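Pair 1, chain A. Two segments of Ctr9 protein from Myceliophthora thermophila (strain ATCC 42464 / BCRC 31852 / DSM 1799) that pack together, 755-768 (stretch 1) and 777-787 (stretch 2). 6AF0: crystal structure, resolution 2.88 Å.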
# COMPACT_ATOMS: atom_id res chain seq x y z
N ASP A 755 8.77 44.92 -15.94
CA ASP A 755 8.48 43.67 -16.59
C ASP A 755 7.10 43.26 -16.15
O ASP A 755 6.93 42.50 -15.21
CB ASP A 755 9.50 42.60 -16.20
CG ASP A 755 9.28 41.32 -16.94
OD1 ASP A 755 8.18 41.15 -17.51
OD2 ASP A 755 10.21 40.49 -16.95
N TYR A 756 6.11 43.77 -16.86
CA TYR A 756 4.72 43.58 -16.51
C TYR A 756 4.29 42.20 -16.96
O TYR A 756 3.62 41.47 -16.24
CB TYR A 756 3.84 44.63 -17.19
CG TYR A 756 4.22 46.05 -16.84
CD1 TYR A 756 3.41 46.83 -16.01
CD2 TYR A 756 5.39 46.60 -17.33
CE1 TYR A 756 3.78 48.13 -15.69
CE2 TYR A 756 5.76 47.89 -17.02
CZ TYR A 756 4.96 48.67 -16.21
OH TYR A 756 5.37 49.96 -15.92
N LYS A 757 4.71 41.86 -18.17
CA LYS A 757 4.32 40.62 -18.84
C LYS A 757 4.46 39.37 -17.96
O LYS A 757 3.49 38.63 -17.80
CB LYS A 757 5.03 40.44 -20.20
CG LYS A 757 6.15 41.42 -20.51
CD LYS A 757 6.22 41.75 -22.00
CE LYS A 757 6.97 43.05 -22.25
NZ LYS A 757 6.81 43.50 -23.66
N ASN A 758 5.64 39.13 -17.40
CA ASN A 758 5.81 37.93 -16.56
C ASN A 758 5.40 38.18 -15.11
O ASN A 758 4.88 37.29 -14.45
CB ASN A 758 7.22 37.29 -16.63
CG ASN A 758 8.21 38.14 -17.36
OD1 ASN A 758 7.86 38.83 -18.31
ND2 ASN A 758 9.47 38.08 -16.94
N ALA A 759 5.60 39.40 -14.63
CA ALA A 759 5.11 39.73 -13.31
C ALA A 759 3.64 39.37 -13.30
O ALA A 759 3.15 38.83 -12.33
CB ALA A 759 5.29 41.20 -13.00
N LEU A 760 2.97 39.63 -14.42
CA LEU A 760 1.58 39.21 -14.59
C LEU A 760 1.34 37.69 -14.54
O LEU A 760 0.29 37.26 -14.12
CB LEU A 760 1.01 39.76 -15.89
CG LEU A 760 -0.46 39.39 -16.13
CD1 LEU A 760 -1.26 39.81 -14.91
CD2 LEU A 760 -1.02 40.03 -17.38
N GLN A 761 2.30 36.90 -14.98
CA GLN A 761 2.21 35.44 -14.83
C GLN A 761 2.11 35.05 -13.37
O GLN A 761 1.19 34.33 -12.96
CB GLN A 761 3.43 34.74 -15.43
CG GLN A 761 3.57 34.91 -16.92
CD GLN A 761 2.75 33.90 -17.68
OE1 GLN A 761 1.55 33.75 -17.42
NE2 GLN A 761 3.39 33.19 -18.61
N ILE A 762 3.07 35.54 -12.59
CA ILE A 762 3.10 35.34 -11.14
C ILE A 762 1.74 35.70 -10.58
O ILE A 762 1.08 34.87 -9.95
CB ILE A 762 4.18 36.19 -10.44
CG1 ILE A 762 5.59 35.67 -10.74
CG2 ILE A 762 3.96 36.19 -8.94
CD1 ILE A 762 6.37 36.46 -11.77
N PHE A 763 1.33 36.93 -10.86
CA PHE A 763 0.03 37.43 -10.44
C PHE A 763 -1.14 36.50 -10.78
O PHE A 763 -2.05 36.40 -9.98
CB PHE A 763 -0.25 38.84 -11.00
CG PHE A 763 0.44 39.93 -10.23
CD1 PHE A 763 0.34 39.99 -8.86
CD2 PHE A 763 1.18 40.91 -10.89
CE1 PHE A 763 0.99 40.98 -8.15
CE2 PHE A 763 1.83 41.90 -10.18
CZ PHE A 763 1.74 41.94 -8.81
N ILE A 764 -1.14 35.83 -11.93
CA ILE A 764 -2.34 35.07 -12.34
C ILE A 764 -2.55 33.84 -11.49
O ILE A 764 -3.69 33.46 -11.19
CB ILE A 764 -2.32 34.55 -13.79
CG1 ILE A 764 -2.03 35.68 -14.78
CG2 ILE A 764 -3.66 33.91 -14.16
CD1 ILE A 764 -1.08 35.25 -15.88
N LYS A 765 -1.44 33.18 -11.17
CA LYS A 765 -1.52 31.95 -10.43
C LYS A 765 -1.38 32.15 -8.92
O LYS A 765 -1.83 31.30 -8.16
CB LYS A 765 -0.56 30.89 -10.99
CG LYS A 765 -1.14 30.16 -12.21
CD LYS A 765 -2.64 29.86 -12.06
CE LYS A 765 -3.13 28.71 -12.93
NZ LYS A 765 -2.57 27.37 -12.56
N VAL A 766 -0.82 33.27 -8.49
CA VAL A 766 -1.03 33.70 -7.11
C VAL A 766 -2.51 34.07 -6.89
O VAL A 766 -3.07 33.73 -5.86
CB VAL A 766 -0.09 34.83 -6.64
CG1 VAL A 766 -0.22 36.05 -7.49
CG2 VAL A 766 -0.41 35.25 -5.22
N ARG A 767 -3.12 34.76 -7.86
CA ARG A 767 -4.56 35.12 -7.79
C ARG A 767 -5.52 33.95 -7.53
O ARG A 767 -6.52 34.12 -6.85
CB ARG A 767 -5.02 35.87 -9.06
CG ARG A 767 -6.40 35.48 -9.60
CD ARG A 767 -6.78 36.34 -10.78
NE ARG A 767 -7.96 35.86 -11.48
CZ ARG A 767 -8.45 36.41 -12.60
NH1 ARG A 767 -7.84 37.46 -13.16
NH2 ARG A 767 -9.54 35.91 -13.16
N GLU A 768 -5.23 32.79 -8.09
CA GLU A 768 -6.10 31.63 -7.84
C GLU A 768 -5.84 31.00 -6.47
O GLU A 768 -6.69 30.26 -5.97
CB GLU A 768 -5.98 30.58 -8.95
CG GLU A 768 -4.62 29.91 -9.06
CD GLU A 768 -4.67 28.64 -9.89
OE1 GLU A 768 -3.81 27.76 -9.69
OE2 GLU A 768 -5.58 28.51 -10.75
N VAL A 777 -6.20 44.26 -6.61
CA VAL A 777 -5.81 45.65 -6.79
C VAL A 777 -4.54 45.67 -7.64
O VAL A 777 -4.48 46.35 -8.65
CB VAL A 777 -5.59 46.35 -5.43
CG1 VAL A 777 -5.05 47.76 -5.60
CG2 VAL A 777 -6.89 46.40 -4.64
N ASN A 778 -3.55 44.92 -7.20
CA ASN A 778 -2.26 44.82 -7.89
C ASN A 778 -2.40 44.33 -9.32
O ASN A 778 -1.65 44.73 -10.22
CB ASN A 778 -1.36 43.85 -7.15
CG ASN A 778 -1.00 44.32 -5.75
OD1 ASN A 778 -1.27 45.46 -5.35
ND2 ASN A 778 -0.36 43.44 -5.00
N MET A 779 -3.37 43.43 -9.53
CA MET A 779 -3.71 42.95 -10.86
C MET A 779 -4.28 44.07 -11.71
O MET A 779 -3.78 44.34 -12.80
CB MET A 779 -4.72 41.81 -10.76
CG MET A 779 -4.08 40.45 -10.56
SD MET A 779 -5.14 39.18 -11.26
CE MET A 779 -3.92 38.09 -11.96
N GLY A 780 -5.33 44.71 -11.21
CA GLY A 780 -5.89 45.90 -11.85
C GLY A 780 -4.84 46.94 -12.23
O GLY A 780 -4.94 47.57 -13.27
N HIS A 781 -3.82 47.12 -11.39
CA HIS A 781 -2.71 48.03 -11.69
C HIS A 781 -1.89 47.62 -12.91
O HIS A 781 -1.52 48.46 -13.73
CB HIS A 781 -1.76 48.12 -10.50
CG HIS A 781 -2.38 48.71 -9.27
ND1 HIS A 781 -3.62 49.29 -9.27
CD2 HIS A 781 -1.90 48.84 -8.01
CE1 HIS A 781 -3.89 49.75 -8.06
NE2 HIS A 781 -2.86 49.49 -7.28
N ILE A 782 -1.57 46.34 -13.00
CA ILE A 782 -0.86 45.81 -14.16
C ILE A 782 -1.72 45.95 -15.42
O ILE A 782 -1.25 46.42 -16.43
CB ILE A 782 -0.44 44.34 -13.94
CG1 ILE A 782 0.51 44.21 -12.75
CG2 ILE A 782 0.24 43.77 -15.18
CD1 ILE A 782 1.77 45.05 -12.81
N TYR A 783 -2.98 45.55 -15.35
CA TYR A 783 -3.83 45.56 -16.54
C TYR A 783 -4.14 46.96 -17.01
O TYR A 783 -4.38 47.19 -18.19
CB TYR A 783 -5.14 44.85 -16.26
CG TYR A 783 -5.05 43.37 -16.30
CD1 TYR A 783 -6.02 42.63 -16.94
CD2 TYR A 783 -4.01 42.68 -15.70
CE1 TYR A 783 -5.96 41.25 -16.98
CE2 TYR A 783 -3.95 41.31 -15.73
CZ TYR A 783 -4.93 40.59 -16.37
OH TYR A 783 -4.86 39.22 -16.41
N ALA A 784 -4.16 47.90 -16.08
CA ALA A 784 -4.26 49.31 -16.40
C ALA A 784 -3.08 49.76 -17.25
O ALA A 784 -3.25 50.51 -18.21
CB ALA A 784 -4.34 50.15 -15.13
N GLU A 785 -1.88 49.29 -16.89
CA GLU A 785 -0.67 49.60 -17.66
C GLU A 785 -0.70 48.96 -19.05
O GLU A 785 -0.32 49.59 -20.04
CB GLU A 785 0.57 49.14 -16.91
CG GLU A 785 1.83 49.86 -17.38
CD GLU A 785 1.77 51.34 -17.13
OE1 GLU A 785 1.06 51.75 -16.20
OE2 GLU A 785 2.44 52.10 -17.86
N LEU A 786 -1.19 47.73 -19.12
CA LEU A 786 -1.17 46.93 -20.36
C LEU A 786 -2.34 47.25 -21.28
O LEU A 786 -2.67 46.46 -22.17
CB LEU A 786 -1.14 45.41 -20.04
CG LEU A 786 0.21 44.67 -20.10
CD1 LEU A 786 1.39 45.47 -19.54
CD2 LEU A 786 0.10 43.34 -19.37
N ARG A 787 -2.98 48.39 -21.07
CA ARG A 787 -4.09 48.80 -21.91
C ARG A 787 -5.26 47.84 -21.88
O ARG A 787 -6.24 48.08 -22.57
CB ARG A 787 -3.63 48.97 -23.36
CG ARG A 787 -2.68 50.13 -23.59
CD ARG A 787 -3.43 51.45 -23.63
NE ARG A 787 -2.57 52.55 -23.26
CZ ARG A 787 -2.98 53.81 -23.13
NH1 ARG A 787 -4.25 54.13 -23.36
NH2 ARG A 787 -2.10 54.74 -22.78

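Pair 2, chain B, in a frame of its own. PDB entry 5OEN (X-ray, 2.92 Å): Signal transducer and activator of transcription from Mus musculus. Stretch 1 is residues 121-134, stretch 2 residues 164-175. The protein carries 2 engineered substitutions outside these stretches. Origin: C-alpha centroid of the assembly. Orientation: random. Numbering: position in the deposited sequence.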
# COMPACT_ATOMS: atom_id res chain seq x y z
N TRP B 121 -29.43 17.96 1.03
CA TRP B 121 -29.22 16.97 -0.03
C TRP B 121 -28.21 17.47 -1.05
O TRP B 121 -27.35 16.70 -1.50
CB TRP B 121 -30.56 16.64 -0.69
CG TRP B 121 -31.48 15.83 0.18
CD1 TRP B 121 -31.13 15.04 1.24
CD2 TRP B 121 -32.91 15.72 0.06
NE1 TRP B 121 -32.24 14.45 1.78
CE2 TRP B 121 -33.35 14.85 1.08
CE3 TRP B 121 -33.86 16.27 -0.80
CZ2 TRP B 121 -34.69 14.52 1.26
CZ3 TRP B 121 -35.19 15.95 -0.63
CH2 TRP B 121 -35.59 15.08 0.40
N LEU B 122 -28.30 18.74 -1.43
CA LEU B 122 -27.33 19.29 -2.38
C LEU B 122 -25.94 19.40 -1.76
O LEU B 122 -24.94 19.27 -2.47
CB LEU B 122 -27.79 20.67 -2.87
CG LEU B 122 -28.78 20.67 -4.04
CD1 LEU B 122 -30.00 19.82 -3.74
CD2 LEU B 122 -29.19 22.09 -4.36
N THR B 123 -25.86 19.63 -0.45
CA THR B 123 -24.56 19.67 0.21
C THR B 123 -23.98 18.27 0.35
O THR B 123 -22.78 18.06 0.13
CB THR B 123 -24.69 20.33 1.58
OG1 THR B 123 -25.31 21.61 1.44
CG2 THR B 123 -23.32 20.52 2.22
N ALA B 124 -24.81 17.29 0.73
CA ALA B 124 -24.35 15.91 0.79
C ALA B 124 -23.99 15.39 -0.59
O ALA B 124 -23.02 14.64 -0.75
CB ALA B 124 -25.42 15.03 1.44
N GLY B 125 -24.77 15.77 -1.60
CA GLY B 125 -24.44 15.37 -2.96
C GLY B 125 -23.15 15.99 -3.45
O GLY B 125 -22.37 15.36 -4.17
N ALA B 126 -22.90 17.25 -3.08
CA ALA B 126 -21.65 17.90 -3.45
C ALA B 126 -20.47 17.28 -2.71
O ALA B 126 -19.41 17.05 -3.30
CB ALA B 126 -21.73 19.40 -3.16
N LYS B 127 -20.64 17.00 -1.42
CA LYS B 127 -19.57 16.39 -0.63
C LYS B 127 -19.10 15.07 -1.24
O LYS B 127 -17.95 14.68 -1.06
CB LYS B 127 -20.03 16.19 0.81
CG LYS B 127 -20.03 17.48 1.63
CD LYS B 127 -21.08 17.46 2.73
CE LYS B 127 -20.81 16.38 3.77
NZ LYS B 127 -21.79 16.43 4.89
N PHE B 128 -19.99 14.37 -1.94
CA PHE B 128 -19.59 13.15 -2.63
C PHE B 128 -18.73 13.46 -3.85
O PHE B 128 -17.75 12.76 -4.12
CB PHE B 128 -20.82 12.34 -3.04
CG PHE B 128 -21.46 11.59 -1.90
CD1 PHE B 128 -20.71 10.83 -1.03
CD2 PHE B 128 -22.84 11.65 -1.72
CE1 PHE B 128 -21.30 10.14 0.00
CE2 PHE B 128 -23.44 10.96 -0.68
CZ PHE B 128 -22.67 10.20 0.18
N LEU B 129 -19.09 14.50 -4.60
CA LEU B 129 -18.37 14.82 -5.83
C LEU B 129 -16.98 15.36 -5.53
O LEU B 129 -16.02 15.08 -6.26
CB LEU B 129 -19.18 15.80 -6.67
CG LEU B 129 -20.34 15.17 -7.43
CD1 LEU B 129 -21.36 16.22 -7.81
CD2 LEU B 129 -19.83 14.44 -8.66
N PHE B 130 -16.84 16.15 -4.46
CA PHE B 130 -15.51 16.60 -4.07
C PHE B 130 -14.67 15.43 -3.59
O PHE B 130 -13.48 15.32 -3.94
CB PHE B 130 -15.60 17.67 -2.98
CG PHE B 130 -16.06 19.01 -3.49
CD1 PHE B 130 -15.27 19.75 -4.36
CD2 PHE B 130 -17.28 19.52 -3.10
CE1 PHE B 130 -15.70 20.97 -4.83
CE2 PHE B 130 -17.71 20.75 -3.57
CZ PHE B 130 -16.92 21.47 -4.43
N HIS B 131 -15.26 14.54 -2.79
CA HIS B 131 -14.54 13.35 -2.36
C HIS B 131 -14.08 12.54 -3.57
O HIS B 131 -12.93 12.10 -3.63
CB HIS B 131 -15.43 12.50 -1.45
CG HIS B 131 -14.69 11.45 -0.69
ND1 HIS B 131 -13.31 11.33 -0.73
CD2 HIS B 131 -15.12 10.46 0.12
CE1 HIS B 131 -12.94 10.32 0.03
NE2 HIS B 131 -14.02 9.78 0.56
N LEU B 132 -14.97 12.33 -4.54
CA LEU B 132 -14.61 11.54 -5.71
C LEU B 132 -13.55 12.23 -6.55
O LEU B 132 -12.68 11.57 -7.13
CB LEU B 132 -15.86 11.24 -6.55
CG LEU B 132 -15.67 10.27 -7.72
CD1 LEU B 132 -15.21 8.90 -7.23
CD2 LEU B 132 -16.97 10.14 -8.51
N ARG B 133 -13.60 13.56 -6.63
CA ARG B 133 -12.55 14.29 -7.35
C ARG B 133 -11.20 14.06 -6.70
O ARG B 133 -10.19 13.89 -7.39
CB ARG B 133 -12.88 15.78 -7.40
CG ARG B 133 -11.82 16.60 -8.12
CD ARG B 133 -12.20 18.06 -8.25
NE ARG B 133 -11.16 18.82 -8.94
CZ ARG B 133 -11.28 20.10 -9.29
NH1 ARG B 133 -10.28 20.71 -9.92
NH2 ARG B 133 -12.38 20.78 -9.01
N GLN B 134 -11.15 14.07 -5.37
CA GLN B 134 -9.90 13.79 -4.67
C GLN B 134 -9.39 12.39 -4.98
O GLN B 134 -8.19 12.19 -5.17
CB GLN B 134 -10.10 13.96 -3.16
CG GLN B 134 -8.88 13.62 -2.33
CD GLN B 134 -7.68 14.48 -2.69
OE1 GLN B 134 -6.58 13.97 -2.93
NE2 GLN B 134 -7.88 15.79 -2.71
N VAL B 164 -17.13 14.49 -13.32
CA VAL B 164 -17.28 14.92 -11.93
C VAL B 164 -17.28 16.44 -11.84
O VAL B 164 -18.01 17.02 -11.03
CB VAL B 164 -16.16 14.30 -11.07
CG1 VAL B 164 -16.12 14.94 -9.68
CG2 VAL B 164 -16.35 12.79 -10.96
N MET B 165 -16.47 17.10 -12.67
CA MET B 165 -16.39 18.55 -12.61
C MET B 165 -17.64 19.20 -13.20
O MET B 165 -18.09 20.24 -12.72
CB MET B 165 -15.14 19.04 -13.33
CG MET B 165 -14.79 20.49 -13.03
SD MET B 165 -14.25 20.72 -11.32
CE MET B 165 -14.75 22.41 -11.02
N GLU B 166 -18.20 18.60 -14.25
CA GLU B 166 -19.44 19.12 -14.82
C GLU B 166 -20.59 18.99 -13.83
O GLU B 166 -21.44 19.88 -13.74
CB GLU B 166 -19.76 18.39 -16.12
CG GLU B 166 -18.70 18.55 -17.20
CD GLU B 166 -18.88 17.59 -18.35
OE1 GLU B 166 -20.00 17.49 -18.88
OE2 GLU B 166 -17.89 16.91 -18.72
N LEU B 167 -20.63 17.89 -13.08
CA LEU B 167 -21.64 17.75 -12.04
C LEU B 167 -21.46 18.81 -10.96
O LEU B 167 -22.44 19.40 -10.49
CB LEU B 167 -21.58 16.35 -11.43
CG LEU B 167 -22.44 15.28 -12.12
CD1 LEU B 167 -22.06 15.12 -13.58
CD2 LEU B 167 -22.31 13.95 -11.38
N LEU B 168 -20.21 19.07 -10.55
CA LEU B 168 -19.96 20.12 -9.57
C LEU B 168 -20.36 21.48 -10.13
O LEU B 168 -21.01 22.28 -9.44
CB LEU B 168 -18.48 20.12 -9.18
CG LEU B 168 -18.01 19.00 -8.25
CD1 LEU B 168 -16.49 19.04 -8.13
CD2 LEU B 168 -18.65 19.12 -6.88
N GLN B 169 -19.97 21.77 -11.37
CA GLN B 169 -20.31 23.05 -11.98
C GLN B 169 -21.81 23.28 -11.96
O GLN B 169 -22.27 24.40 -11.70
CB GLN B 169 -19.76 23.11 -13.40
CG GLN B 169 -19.68 24.50 -13.98
CD GLN B 169 -18.95 24.54 -15.31
OE1 GLN B 169 -19.56 24.58 -16.37
NE2 GLN B 169 -17.62 24.51 -15.25
N ARG B 170 -22.60 22.23 -12.24
CA ARG B 170 -24.04 22.32 -12.08
C ARG B 170 -24.42 22.71 -10.66
O ARG B 170 -25.16 23.67 -10.43
CB ARG B 170 -24.70 20.99 -12.45
CG ARG B 170 -24.79 20.70 -13.94
CD ARG B 170 -25.05 19.21 -14.15
NE ARG B 170 -25.46 18.90 -15.52
CZ ARG B 170 -26.62 18.34 -15.87
NH1 ARG B 170 -27.52 18.01 -14.96
NH2 ARG B 170 -26.88 18.11 -17.15
N LEU B 171 -23.90 21.96 -9.68
CA LEU B 171 -24.33 22.14 -8.29
C LEU B 171 -23.89 23.48 -7.73
O LEU B 171 -24.64 24.11 -6.97
CB LEU B 171 -23.79 20.99 -7.44
CG LEU B 171 -24.55 19.67 -7.50
CD1 LEU B 171 -23.72 18.56 -6.88
CD2 LEU B 171 -25.89 19.79 -6.78
N LEU B 172 -22.69 23.93 -8.08
CA LEU B 172 -22.15 25.15 -7.49
C LEU B 172 -22.75 26.42 -8.08
O LEU B 172 -22.62 27.48 -7.48
CB LEU B 172 -20.62 25.17 -7.65
CG LEU B 172 -19.87 24.07 -6.90
CD1 LEU B 172 -18.41 24.02 -7.32
CD2 LEU B 172 -19.99 24.26 -5.40
N GLN B 173 -23.40 26.33 -9.24
CA GLN B 173 -24.06 27.50 -9.82
C GLN B 173 -25.37 27.80 -9.11
O GLN B 173 -25.63 28.95 -8.74
CB GLN B 173 -24.30 27.28 -11.31
CG GLN B 173 -23.04 27.38 -12.17
CD GLN B 173 -22.58 28.81 -12.36
OE1 GLN B 173 -21.69 29.30 -11.65
NE2 GLN B 173 -23.17 29.50 -13.33
N ARG B 174 -26.20 26.79 -8.91
CA ARG B 174 -27.53 26.95 -8.31
C ARG B 174 -27.52 26.37 -6.90
O ARG B 174 -28.14 25.34 -6.62
CB ARG B 174 -28.59 26.28 -9.19
CG ARG B 174 -28.49 26.65 -10.66
CD ARG B 174 -29.54 25.92 -11.49
NE ARG B 174 -30.90 26.28 -11.10
CZ ARG B 174 -31.52 27.39 -11.48
NH1 ARG B 174 -30.91 28.27 -12.26
NH2 ARG B 174 -32.76 27.62 -11.07
N SER B 175 -26.80 27.04 -6.01
CA SER B 175 -26.71 26.60 -4.62
C SER B 175 -26.02 27.66 -3.76
O SER B 175 -24.82 27.89 -3.89
CB SER B 175 -25.96 25.27 -4.52
OG SER B 175 -25.98 24.77 -3.19

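Both pairs consist of two helices that run in nearly opposite directions. The angle between their N-to-C directions is 153° in pair 1 and 150° in pair 2. The axes approach to 10.4 Å and 9.7 Å. The backbones of 14 central residues superpose with an RMSD of 0.4 Å, and the buried surface is almost equal, 639 Å² and 649 Å². Neither pair has a hydrogen bond across the stretches, so side-chain packing makes the contact.

A:Ile782 and B:Leu171 match closely, and both point toward the other helix. In pair 2, B:Leu171 is a knob among B:Leu122, B:Gly125, B:Ala126 and B:Leu129. Its CD1 lies 3.5 Å from CD1 of B:Leu129. In pair 1, A:Ile782 CG1 lies 3.7 Å from CE2 of A:Phe763, the residue matching B:Leu129. A branched aliphatic chain thus meets an aromatic ring in one pair and a leucine in the other.

The position of A:Met779 and B:Leu168 also makes contacts in both. A:Met779 is a knob among A:Leu760, A:Phe763, A:Ile764 and A:Arg767. Its CE reaches the backbone, 3.2 Å from O of A:Phe763. B:Leu168 places CD2 3.4 Å from CB of B:Leu129. The same methyl lies over one face of the B:Phe130 ring, 3.8 Å from its centroid. The matching A:Ile764 has no ring; its CG1 lies 4.2 Å from CE of A:Met779.

Size is distributed differently at A:Leu760 and B:Ala126. A:Leu760 extends to A:Tyr783, with CD1 3.2 Å from CE2 at the ring edge. B:Ala126 is short, and its CB lies 4.3 Å from CD1 of B:Leu171. B:Leu172, which matches A:Tyr783, instead meets B:Phe130, with CD1 4.1 Å from CZ. The aromatic ring at this side of the contact therefore comes from stretch 2 in pair 1 and from stretch 1 in pair 2.

Near the start of stretch 1, A:Tyr756 matches B:Leu122. The tyrosine covers more, with CD1 4.0 Å from CD1 of A:Ile782 and CB 3.5 Å from CD1 of A:Leu786. B:Leu122 places CG 4.1 Å from CD2 of B:Leu171. Its CD2 lies 4.3 Å from OG of B:Ser175, the match of A:Leu786.

A:Asn778 and B:Leu167 match as well. Each offers its CB to the central residue of stretch 1: A:Asn778 CB is 3.8 Å from CE1 of A:Phe763, and B:Leu167 CB is 3.6 Å from CD1 of B:Leu129. The amide of A:Asn778 is hydrogen-bonded elsewhere in the structure.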